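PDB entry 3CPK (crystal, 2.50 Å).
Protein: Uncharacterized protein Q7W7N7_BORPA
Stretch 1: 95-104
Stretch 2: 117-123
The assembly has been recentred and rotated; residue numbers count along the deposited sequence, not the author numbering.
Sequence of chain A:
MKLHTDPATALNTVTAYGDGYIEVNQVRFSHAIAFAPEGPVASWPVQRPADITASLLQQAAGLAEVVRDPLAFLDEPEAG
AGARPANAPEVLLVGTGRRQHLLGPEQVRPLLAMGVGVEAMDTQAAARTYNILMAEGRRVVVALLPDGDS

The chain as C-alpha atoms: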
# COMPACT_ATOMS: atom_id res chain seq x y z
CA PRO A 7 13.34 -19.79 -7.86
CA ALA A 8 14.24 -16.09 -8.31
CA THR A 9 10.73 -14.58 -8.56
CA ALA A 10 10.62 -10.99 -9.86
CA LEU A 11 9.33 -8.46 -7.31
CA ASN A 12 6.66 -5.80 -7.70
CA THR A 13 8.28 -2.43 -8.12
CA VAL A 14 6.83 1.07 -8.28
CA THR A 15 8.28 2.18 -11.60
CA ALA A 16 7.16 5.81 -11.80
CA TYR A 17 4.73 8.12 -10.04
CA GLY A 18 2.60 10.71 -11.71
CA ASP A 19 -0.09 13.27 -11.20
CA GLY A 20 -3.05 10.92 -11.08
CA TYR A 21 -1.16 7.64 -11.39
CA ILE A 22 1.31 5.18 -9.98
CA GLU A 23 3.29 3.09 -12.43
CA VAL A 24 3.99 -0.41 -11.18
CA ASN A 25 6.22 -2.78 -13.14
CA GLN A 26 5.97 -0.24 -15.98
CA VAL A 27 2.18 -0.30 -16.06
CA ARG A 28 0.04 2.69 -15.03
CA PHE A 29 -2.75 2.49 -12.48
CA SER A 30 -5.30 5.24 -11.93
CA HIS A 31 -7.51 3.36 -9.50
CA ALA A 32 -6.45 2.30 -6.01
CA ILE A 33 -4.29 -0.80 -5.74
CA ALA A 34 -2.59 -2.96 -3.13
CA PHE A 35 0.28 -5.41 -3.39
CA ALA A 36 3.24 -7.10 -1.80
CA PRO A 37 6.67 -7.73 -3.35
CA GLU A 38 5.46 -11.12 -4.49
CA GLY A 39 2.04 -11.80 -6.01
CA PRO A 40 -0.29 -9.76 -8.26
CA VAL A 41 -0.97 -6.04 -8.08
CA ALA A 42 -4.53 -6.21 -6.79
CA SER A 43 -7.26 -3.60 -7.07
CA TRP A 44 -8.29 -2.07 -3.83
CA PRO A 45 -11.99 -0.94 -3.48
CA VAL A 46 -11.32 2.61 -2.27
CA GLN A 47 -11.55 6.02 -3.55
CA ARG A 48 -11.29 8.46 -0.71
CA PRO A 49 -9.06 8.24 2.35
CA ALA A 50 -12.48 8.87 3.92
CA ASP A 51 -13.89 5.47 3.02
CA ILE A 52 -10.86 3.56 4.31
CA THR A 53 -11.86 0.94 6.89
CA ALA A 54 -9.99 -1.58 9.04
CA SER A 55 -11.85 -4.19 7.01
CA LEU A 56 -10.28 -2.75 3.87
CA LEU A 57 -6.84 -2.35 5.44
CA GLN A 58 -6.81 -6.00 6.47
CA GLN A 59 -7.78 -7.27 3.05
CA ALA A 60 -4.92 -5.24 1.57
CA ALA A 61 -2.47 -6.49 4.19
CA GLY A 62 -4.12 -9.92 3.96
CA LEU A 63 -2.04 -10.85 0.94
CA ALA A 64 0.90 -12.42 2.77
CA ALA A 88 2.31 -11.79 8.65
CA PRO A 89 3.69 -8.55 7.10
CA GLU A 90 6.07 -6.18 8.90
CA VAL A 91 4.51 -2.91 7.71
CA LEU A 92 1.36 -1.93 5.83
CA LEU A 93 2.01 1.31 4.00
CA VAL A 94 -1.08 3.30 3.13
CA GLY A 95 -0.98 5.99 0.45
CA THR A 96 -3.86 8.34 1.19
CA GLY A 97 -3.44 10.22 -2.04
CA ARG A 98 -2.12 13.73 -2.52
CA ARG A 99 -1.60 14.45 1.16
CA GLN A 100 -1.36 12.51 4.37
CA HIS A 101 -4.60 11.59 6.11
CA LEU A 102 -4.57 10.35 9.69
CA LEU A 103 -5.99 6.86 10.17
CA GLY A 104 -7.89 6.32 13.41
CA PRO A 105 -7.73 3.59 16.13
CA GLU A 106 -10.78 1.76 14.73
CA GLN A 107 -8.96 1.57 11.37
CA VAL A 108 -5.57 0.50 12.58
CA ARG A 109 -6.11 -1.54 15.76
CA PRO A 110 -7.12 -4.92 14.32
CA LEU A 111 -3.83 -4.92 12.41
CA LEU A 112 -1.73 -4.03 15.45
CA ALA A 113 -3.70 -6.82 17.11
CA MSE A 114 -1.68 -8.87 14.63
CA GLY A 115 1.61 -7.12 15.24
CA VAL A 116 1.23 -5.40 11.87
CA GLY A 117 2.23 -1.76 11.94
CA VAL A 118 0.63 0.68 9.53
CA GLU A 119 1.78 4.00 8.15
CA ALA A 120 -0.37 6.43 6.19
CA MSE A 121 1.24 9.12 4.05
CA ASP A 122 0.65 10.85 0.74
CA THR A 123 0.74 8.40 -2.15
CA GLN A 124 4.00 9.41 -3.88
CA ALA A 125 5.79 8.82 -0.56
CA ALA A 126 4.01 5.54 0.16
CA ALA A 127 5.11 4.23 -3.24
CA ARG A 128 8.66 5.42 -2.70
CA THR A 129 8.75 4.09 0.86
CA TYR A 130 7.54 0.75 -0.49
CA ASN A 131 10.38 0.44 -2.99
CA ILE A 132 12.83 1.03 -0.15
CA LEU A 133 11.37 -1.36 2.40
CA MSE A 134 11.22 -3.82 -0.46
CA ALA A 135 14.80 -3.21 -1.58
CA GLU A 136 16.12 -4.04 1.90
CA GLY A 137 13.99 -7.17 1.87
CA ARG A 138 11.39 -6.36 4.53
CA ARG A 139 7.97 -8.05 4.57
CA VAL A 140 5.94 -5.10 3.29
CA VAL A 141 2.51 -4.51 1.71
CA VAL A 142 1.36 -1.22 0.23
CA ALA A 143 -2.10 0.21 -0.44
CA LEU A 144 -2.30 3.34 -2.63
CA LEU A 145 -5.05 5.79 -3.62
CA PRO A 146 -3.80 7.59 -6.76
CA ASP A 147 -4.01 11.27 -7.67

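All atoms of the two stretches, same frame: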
# COMPACT_ATOMS: atom_id res chain seq x y z
N GLY A 95 -1.08 4.74 1.18
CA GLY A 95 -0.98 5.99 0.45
C GLY A 95 -2.36 6.61 0.36
O GLY A 95 -3.22 6.13 -0.36
N THR A 96 -2.57 7.67 1.13
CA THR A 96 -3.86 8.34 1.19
C THR A 96 -4.01 9.43 0.14
O THR A 96 -4.73 10.41 0.34
CB THR A 96 -4.09 8.92 2.60
OG1 THR A 96 -3.05 9.87 2.92
CG2 THR A 96 -4.06 7.79 3.62
N GLY A 97 -3.34 9.24 -0.98
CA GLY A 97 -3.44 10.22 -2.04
C GLY A 97 -2.45 11.37 -1.98
O GLY A 97 -1.30 11.24 -1.55
N ARG A 98 -2.92 12.52 -2.42
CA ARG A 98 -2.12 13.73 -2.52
C ARG A 98 -1.48 14.24 -1.23
O ARG A 98 -0.41 14.84 -1.26
CB ARG A 98 -2.98 14.80 -3.14
CG ARG A 98 -2.33 16.11 -3.49
CD ARG A 98 -3.50 17.01 -3.76
NE ARG A 98 -4.66 16.39 -3.12
CZ ARG A 98 -5.92 16.76 -3.30
NH1 ARG A 98 -6.21 17.78 -4.10
NH2 ARG A 98 -6.90 16.09 -2.69
N ARG A 99 -2.15 14.02 -0.11
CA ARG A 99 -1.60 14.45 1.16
C ARG A 99 -1.86 13.37 2.18
O ARG A 99 -2.65 12.44 1.94
CB ARG A 99 -2.24 15.76 1.62
CG ARG A 99 -1.40 16.98 1.31
CD ARG A 99 -2.06 18.26 1.75
NE ARG A 99 -3.31 18.49 1.03
CZ ARG A 99 -4.52 18.36 1.57
NH1 ARG A 99 -4.64 18.00 2.85
NH2 ARG A 99 -5.60 18.57 0.83
N GLN A 100 -1.18 13.47 3.31
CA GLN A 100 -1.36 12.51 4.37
C GLN A 100 -2.74 12.69 4.98
O GLN A 100 -3.31 13.79 4.96
CB GLN A 100 -0.27 12.69 5.42
CG GLN A 100 -0.61 12.10 6.77
CD GLN A 100 -1.01 13.17 7.76
OE1 GLN A 100 -1.89 13.98 7.50
NE2 GLN A 100 -0.34 13.18 8.91
N HIS A 101 -3.29 11.60 5.49
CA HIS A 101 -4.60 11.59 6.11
C HIS A 101 -4.43 10.66 7.30
O HIS A 101 -4.04 9.50 7.13
CB HIS A 101 -5.63 11.01 5.14
CG HIS A 101 -6.98 10.78 5.75
ND1 HIS A 101 -8.01 11.69 5.64
CD2 HIS A 101 -7.46 9.75 6.48
CE1 HIS A 101 -9.07 11.22 6.27
NE2 HIS A 101 -8.77 10.05 6.80
N LEU A 102 -4.71 11.16 8.49
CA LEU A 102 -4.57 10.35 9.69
C LEU A 102 -5.61 9.24 9.76
O LEU A 102 -6.80 9.47 9.56
CB LEU A 102 -4.68 11.24 10.93
CG LEU A 102 -5.15 10.59 12.24
CD1 LEU A 102 -4.28 9.40 12.60
CD2 LEU A 102 -5.12 11.63 13.34
N LEU A 103 -5.13 8.03 10.04
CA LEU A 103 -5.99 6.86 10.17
C LEU A 103 -6.28 6.68 11.66
O LEU A 103 -5.36 6.73 12.48
CB LEU A 103 -5.28 5.61 9.66
CG LEU A 103 -4.87 5.52 8.19
CD1 LEU A 103 -3.90 4.38 8.02
CD2 LEU A 103 -6.08 5.32 7.32
N GLY A 104 -7.54 6.47 12.01
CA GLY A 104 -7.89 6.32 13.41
C GLY A 104 -7.76 4.93 13.99
O GLY A 104 -7.61 3.95 13.27
N GLY A 117 2.22 -3.20 11.76
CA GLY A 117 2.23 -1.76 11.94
C GLY A 117 1.88 -1.06 10.65
O GLY A 117 2.36 -1.44 9.58
N VAL A 118 1.03 -0.04 10.73
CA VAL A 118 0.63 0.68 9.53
C VAL A 118 1.06 2.14 9.52
O VAL A 118 1.15 2.79 10.55
CB VAL A 118 -0.91 0.57 9.31
CG1 VAL A 118 -1.54 -0.21 10.42
CG2 VAL A 118 -1.55 1.95 9.18
N GLU A 119 1.33 2.64 8.33
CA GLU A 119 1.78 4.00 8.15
C GLU A 119 1.07 4.65 6.97
O GLU A 119 1.18 4.17 5.84
CB GLU A 119 3.28 4.01 7.90
CG GLU A 119 4.05 3.20 8.92
CD GLU A 119 5.55 3.27 8.72
OE1 GLU A 119 6.03 4.31 8.21
OE2 GLU A 119 6.25 2.30 9.08
N ALA A 120 0.34 5.72 7.24
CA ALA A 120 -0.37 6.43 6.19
C ALA A 120 0.46 7.64 5.81
O ALA A 120 1.10 8.24 6.65
CB ALA A 120 -1.73 6.87 6.69
N MSE A 121 0.48 7.97 4.53
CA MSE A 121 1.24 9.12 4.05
C MSE A 121 0.74 9.39 2.66
O MSE A 121 0.01 8.57 2.09
CB MSE A 121 2.74 8.81 4.03
CG MSE A 121 3.10 7.52 3.28
SE MSE A 121 4.97 7.01 3.47
CE MSE A 121 4.84 6.14 5.22
N ASP A 122 1.09 10.54 2.09
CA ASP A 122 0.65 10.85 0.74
C ASP A 122 1.15 9.72 -0.14
O ASP A 122 2.16 9.09 0.16
CB ASP A 122 1.22 12.20 0.28
CG ASP A 122 2.72 12.24 0.32
OD1 ASP A 122 3.29 12.32 1.43
OD2 ASP A 122 3.34 12.17 -0.77
N THR A 123 0.43 9.47 -1.22
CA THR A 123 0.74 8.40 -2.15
C THR A 123 2.13 8.34 -2.80
O THR A 123 2.71 7.26 -2.88
CB THR A 123 -0.34 8.32 -3.24
OG1 THR A 123 -1.57 7.90 -2.64
CG2 THR A 123 0.04 7.32 -4.32

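Two kinds of contact join these stretches: a knot of hydrogen bonds, two between backbone atoms and one to a side-chain hydroxyl, where strand 117-121 ends, and a small apolar patch farther back along it. Gly-95 pairs with Met-121 in a parallel bridge. Met-121 O is the focus of this pairing: it accepts a hydrogen bond from Thr-96 N at 2.9 Å and also receives a CA-H...O contact from Gly-95 CA at 3.2 Å. Beyond the bridge, Thr-123 N donates to Gly-97 O across a very short 2.5 Å, and Gly-97 N returns a weak bond to Thr-123 OG1 at 2.8 Å. Gly-97 and Thr-123 are thus linked twice, once through backbone alone and once through a side chain.

The chi1 of Thr-123, -67° (m), places OG1 beside the incoming backbone, and the buried hydroxyl also has a hydrogen bond elsewhere in the structure. Glycine suits both neighbouring positions. A CB on Gly-95 would lie 3.0 Å from Thr-123 OG1, a clash. At Gly-97 the demand is conformational: with phi/psi of 88/-146, a CB would be jammed against the carbonyl oxygen of Thr-96.

Thr-96 organises its own loop. In the p rotamer (chi1 60°) its hydroxyl donates to Arg-99 O, with OG1 to O at 2.8 Å, which ties the turn closed. Its methyl carbon, CG2, meanwhile packs 4.0 Å from Ala-120 CB, so this buried threonine serves a polar and an apolar neighbour at once.

Ala-120 points toward stretch 1 and has the most area covered by it. Its small methyl fits where the backbone comes close: His-101 O lies 3.5 Å from Ala-120 CB. Leu-103 completes the apolar patch. With chi1 m and chi2 t, it brings CD1 to 3.6 Å from both Val-118 CG2 and Ala-120 CB. Val-118 and Ala-120, two residues apart on the strand, both point toward stretch 1, whereas the intervening Glu-119 points away and leaves its carboxylate exposed.

Asp-122 combines contact with capping. Its CB rests 3.7 Å from Arg-99 CA, while chi1 of 58° (p) helps direct the end of the side chain away from stretch 1, where it caps a backbone N of the following helix. Aspartate suits this N-cap position because its short side chain can carry an acceptor to a free helical NH. Gln-100 contributes mainly through its aliphatic portion, with CB 4.1 Å from Met-121 CA, and its amide end leads away. The CA-to-CB bonds of Arg-98 and Arg-99 point away from stretch 2, consistent with their exposed positions.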